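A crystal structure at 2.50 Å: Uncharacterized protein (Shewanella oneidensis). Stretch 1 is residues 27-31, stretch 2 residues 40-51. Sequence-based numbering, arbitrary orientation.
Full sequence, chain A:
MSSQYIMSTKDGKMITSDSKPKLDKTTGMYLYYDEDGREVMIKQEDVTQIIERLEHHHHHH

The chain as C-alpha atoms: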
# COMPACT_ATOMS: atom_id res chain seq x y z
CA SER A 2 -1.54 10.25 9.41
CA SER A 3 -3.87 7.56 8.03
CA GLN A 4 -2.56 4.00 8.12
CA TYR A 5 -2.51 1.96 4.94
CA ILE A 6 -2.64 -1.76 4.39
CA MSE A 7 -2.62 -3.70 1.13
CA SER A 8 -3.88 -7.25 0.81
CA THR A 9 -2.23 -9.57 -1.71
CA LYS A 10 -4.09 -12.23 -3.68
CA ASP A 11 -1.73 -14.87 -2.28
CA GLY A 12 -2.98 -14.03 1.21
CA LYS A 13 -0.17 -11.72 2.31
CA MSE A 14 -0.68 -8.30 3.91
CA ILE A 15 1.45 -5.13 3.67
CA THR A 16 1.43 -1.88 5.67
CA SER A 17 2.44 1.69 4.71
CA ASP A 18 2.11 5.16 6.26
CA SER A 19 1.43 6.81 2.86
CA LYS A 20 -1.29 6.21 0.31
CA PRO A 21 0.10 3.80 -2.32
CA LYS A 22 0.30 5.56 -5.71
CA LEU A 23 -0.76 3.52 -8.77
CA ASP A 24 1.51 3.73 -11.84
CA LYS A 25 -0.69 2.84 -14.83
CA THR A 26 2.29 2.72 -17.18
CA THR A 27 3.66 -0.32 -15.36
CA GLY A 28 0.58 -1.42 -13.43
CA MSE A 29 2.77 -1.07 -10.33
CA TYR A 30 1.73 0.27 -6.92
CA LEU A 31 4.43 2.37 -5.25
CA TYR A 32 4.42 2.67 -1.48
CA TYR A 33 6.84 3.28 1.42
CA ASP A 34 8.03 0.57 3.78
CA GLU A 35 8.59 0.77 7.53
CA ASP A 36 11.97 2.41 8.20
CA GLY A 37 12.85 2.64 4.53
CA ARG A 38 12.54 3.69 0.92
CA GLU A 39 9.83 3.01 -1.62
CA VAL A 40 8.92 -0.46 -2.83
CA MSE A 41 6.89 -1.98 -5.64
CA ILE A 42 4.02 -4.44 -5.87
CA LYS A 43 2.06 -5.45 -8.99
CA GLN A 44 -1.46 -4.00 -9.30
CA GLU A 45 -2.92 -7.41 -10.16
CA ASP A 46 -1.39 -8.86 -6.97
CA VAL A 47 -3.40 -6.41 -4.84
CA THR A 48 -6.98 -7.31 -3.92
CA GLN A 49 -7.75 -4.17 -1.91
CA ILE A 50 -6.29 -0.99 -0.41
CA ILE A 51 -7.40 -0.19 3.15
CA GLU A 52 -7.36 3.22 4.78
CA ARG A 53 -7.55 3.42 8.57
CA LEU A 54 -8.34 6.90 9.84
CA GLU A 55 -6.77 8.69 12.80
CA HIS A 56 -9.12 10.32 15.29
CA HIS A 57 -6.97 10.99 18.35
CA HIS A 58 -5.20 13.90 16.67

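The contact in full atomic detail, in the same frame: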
# COMPACT_ATOMS: atom_id res chain seq x y z
N THR A 27 3.14 1.00 -15.71
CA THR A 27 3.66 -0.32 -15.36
C THR A 27 2.69 -1.19 -14.55
O THR A 27 3.00 -2.34 -14.24
CB THR A 27 4.93 -0.21 -14.51
OG1 THR A 27 4.62 0.48 -13.30
CG2 THR A 27 6.01 0.54 -15.26
N GLY A 28 1.52 -0.65 -14.22
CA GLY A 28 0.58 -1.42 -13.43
C GLY A 28 1.22 -1.80 -12.09
O GLY A 28 0.98 -2.88 -11.54
N MSE A 29 2.06 -0.89 -11.59
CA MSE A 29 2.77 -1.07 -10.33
C MSE A 29 2.31 -0.09 -9.25
O MSE A 29 2.12 1.09 -9.52
CB MSE A 29 4.27 -0.85 -10.56
CG MSE A 29 4.95 -1.87 -11.44
SE MSE A 29 5.35 -3.48 -10.46
CE MSE A 29 6.08 -4.53 -11.91
N TYR A 30 2.12 -0.59 -8.03
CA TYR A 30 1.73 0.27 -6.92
C TYR A 30 2.99 0.62 -6.13
O TYR A 30 3.71 -0.26 -5.66
CB TYR A 30 0.74 -0.44 -5.98
CG TYR A 30 -0.72 -0.10 -6.21
CD1 TYR A 30 -1.23 1.16 -5.88
CD2 TYR A 30 -1.59 -1.04 -6.77
CE1 TYR A 30 -2.57 1.47 -6.09
CE2 TYR A 30 -2.93 -0.74 -6.99
CZ TYR A 30 -3.41 0.52 -6.65
OH TYR A 30 -4.74 0.81 -6.88
N LEU A 31 3.27 1.91 -6.00
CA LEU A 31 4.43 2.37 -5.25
C LEU A 31 3.95 2.74 -3.85
O LEU A 31 2.88 3.34 -3.68
CB LEU A 31 5.07 3.59 -5.92
CG LEU A 31 6.11 3.43 -7.04
CD1 LEU A 31 7.47 3.05 -6.45
CD2 LEU A 31 5.64 2.38 -8.04
N VAL A 40 8.90 0.92 -2.37
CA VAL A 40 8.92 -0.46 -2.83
C VAL A 40 7.77 -0.66 -3.81
O VAL A 40 6.82 0.12 -3.84
CB VAL A 40 8.86 -1.45 -1.62
CG1 VAL A 40 8.02 -0.87 -0.50
CG2 VAL A 40 8.33 -2.80 -2.07
N MSE A 41 7.88 -1.70 -4.62
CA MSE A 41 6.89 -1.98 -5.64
C MSE A 41 6.12 -3.27 -5.44
O MSE A 41 6.63 -4.24 -4.88
CB MSE A 41 7.57 -2.02 -7.00
CG MSE A 41 7.06 -1.01 -8.00
SE MSE A 41 8.17 -1.05 -9.59
CE MSE A 41 9.28 0.48 -9.16
N ILE A 42 4.89 -3.28 -5.94
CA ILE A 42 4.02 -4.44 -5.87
C ILE A 42 3.11 -4.33 -7.10
O ILE A 42 2.62 -3.24 -7.42
CB ILE A 42 3.18 -4.44 -4.56
CG1 ILE A 42 2.28 -5.68 -4.49
CG2 ILE A 42 2.33 -3.18 -4.46
CD1 ILE A 42 3.00 -6.96 -4.23
N LYS A 43 2.90 -5.44 -7.80
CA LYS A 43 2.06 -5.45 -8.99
C LYS A 43 0.59 -5.16 -8.65
O LYS A 43 0.07 -5.65 -7.65
CB LYS A 43 2.16 -6.81 -9.71
CG LYS A 43 3.58 -7.23 -10.08
CD LYS A 43 3.59 -8.47 -10.98
CE LYS A 43 2.88 -8.21 -12.30
NZ LYS A 43 3.53 -7.12 -13.08
N GLN A 44 -0.07 -4.38 -9.50
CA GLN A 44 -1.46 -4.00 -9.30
C GLN A 44 -2.34 -5.25 -9.18
O GLN A 44 -3.15 -5.37 -8.26
CB GLN A 44 -1.92 -3.15 -10.48
CG GLN A 44 -3.08 -2.22 -10.19
CD GLN A 44 -4.39 -2.95 -10.06
OE1 GLN A 44 -4.89 -3.54 -11.02
NE2 GLN A 44 -4.96 -2.93 -8.86
N GLU A 45 -2.16 -6.17 -10.13
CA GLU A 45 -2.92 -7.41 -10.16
C GLU A 45 -2.74 -8.28 -8.92
O GLU A 45 -3.57 -9.15 -8.64
CB GLU A 45 -2.53 -8.21 -11.40
CG GLU A 45 -1.04 -8.47 -11.50
CD GLU A 45 -0.69 -9.43 -12.62
OE1 GLU A 45 -1.17 -9.23 -13.76
OE2 GLU A 45 0.08 -10.39 -12.36
N ASP A 46 -1.65 -8.08 -8.18
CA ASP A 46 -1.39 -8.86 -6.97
C ASP A 46 -2.15 -8.29 -5.77
O ASP A 46 -2.27 -8.95 -4.73
CB ASP A 46 0.11 -8.87 -6.65
CG ASP A 46 0.88 -9.98 -7.38
OD1 ASP A 46 0.55 -10.28 -8.55
OD2 ASP A 46 1.83 -10.53 -6.78
N VAL A 47 -2.68 -7.08 -5.92
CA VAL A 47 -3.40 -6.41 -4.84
C VAL A 47 -4.92 -6.57 -4.95
O VAL A 47 -5.52 -6.19 -5.94
CB VAL A 47 -3.04 -4.90 -4.82
CG1 VAL A 47 -3.81 -4.18 -3.71
CG2 VAL A 47 -1.55 -4.74 -4.63
N THR A 48 -5.54 -7.13 -3.91
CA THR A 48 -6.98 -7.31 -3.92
C THR A 48 -7.72 -6.07 -3.41
O THR A 48 -8.82 -5.76 -3.87
CB THR A 48 -7.42 -8.55 -3.08
OG1 THR A 48 -6.97 -8.40 -1.73
CG2 THR A 48 -6.84 -9.83 -3.67
N GLN A 49 -7.11 -5.35 -2.47
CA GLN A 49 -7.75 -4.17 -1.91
C GLN A 49 -6.76 -3.23 -1.22
O GLN A 49 -5.68 -3.65 -0.79
CB GLN A 49 -8.81 -4.61 -0.89
CG GLN A 49 -8.25 -5.58 0.16
CD GLN A 49 -9.30 -6.17 1.09
OE1 GLN A 49 -10.49 -6.22 0.76
NE2 GLN A 49 -8.86 -6.63 2.25
N ILE A 50 -7.13 -1.96 -1.11
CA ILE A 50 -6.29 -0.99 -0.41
C ILE A 50 -7.13 -0.43 0.74
O ILE A 50 -8.19 0.16 0.52
CB ILE A 50 -5.84 0.14 -1.34
CG1 ILE A 50 -4.89 -0.43 -2.41
CG2 ILE A 50 -5.15 1.24 -0.53
CD1 ILE A 50 -4.52 0.54 -3.51
N ILE A 51 -6.65 -0.62 1.97
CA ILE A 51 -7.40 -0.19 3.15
C ILE A 51 -6.88 1.03 3.90
O ILE A 51 -5.73 1.06 4.36
CB ILE A 51 -7.51 -1.34 4.17
CG1 ILE A 51 -7.98 -2.61 3.46
CG2 ILE A 51 -8.50 -0.95 5.27
CD1 ILE A 51 -7.88 -3.85 4.30

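Residues 29-31 and 40-43 lie side by side as antiparallel strands, their axes 4.6 Å apart at closest approach and their N-to-C directions 148° apart. Tyr30 and Ile42 form the hydrogen-bonded pair at the centre of the ladder: Tyr30 N donates to Ile42 O at 2.8 Å, nearly straight at 172°, and Ile42 N returns a longer, more bent bond to Tyr30 O at 3.3 Å and 137°. The pairs that flank it, Met29 with Lys43 and Leu31 with Met41, are of the non-hydrogen-bonded kind. At Leu31 a CA-H...O contact adds to this, Leu31 CA to Val40 O at 3.6 Å.

At the other end the ladder gains one more rung where the second stretch leaves the strand. Gln44 N, at the start of a 3-10 segment, donates to Gly28 O at 2.7 Å and 159°. Gly28 sits at phi 60° and psi 35°, a positive phi that by itself favours glycine, and the turn it makes brings its carbonyl up to this amide. The 3-10 segment closes on itself through Asp46 N to Lys43 O at 3.0 Å, and Val47 N to Gln44 O at 2.9 Å leads into the last strand. This bend carries the chain round so that Val47 and Ile50 both direct their CA-to-CB bonds toward the first stretch.

Tyr30 is the main bump. It has the largest covered area of any residue in the contact, 141 Å² of its surface lying under the second stretch, and its side chain occupies the hollow made by Ile42, Gln44, Val47 and Ile50. Its root packs on its strand partner, with Tyr30 CB 3.5 Å from Ile42 CG2, on the sheet face these two residues share. Farther out, the Tyr30 ring runs between the bend and the last strand. Ile50 reaches it with the tip of an extended side chain (chi1 m, chi2 t), Ile50 CD1 standing 3.3 Å from Tyr30 CZ, a tight fit; Val47 CG2 lies more loosely, 4.3 Å from Tyr30 CD2. Both methyls approach obliquely. Gln44 closes another part of the rim: its NE2 lies near the ring plane, at the edge, 3.5 Å from Tyr30 CE2.

The opposite face, with Met29, Leu31, Met41 and Lys43, is built around selenomethionine Met41. Met41 CG rests against both neighbours from the first strand, 3.8 Å from Met29 CB and 3.7 Å from Leu31 CD2. The Leu31 side chain bends so that its end comes nearer the second stretch, bringing CD2 to this methylene. Selenomethionine Met29 also extends to Lys43, where Met29 CE lies 3.8 Å from Lys43 NZ, a methyl group beside the lysine nitrogen, without a hydrogen bond. In all, the stretches bury 614 Å², counting both sides: backbone bonds hold the strands in register, while apolar contacts fill the hollows on both faces.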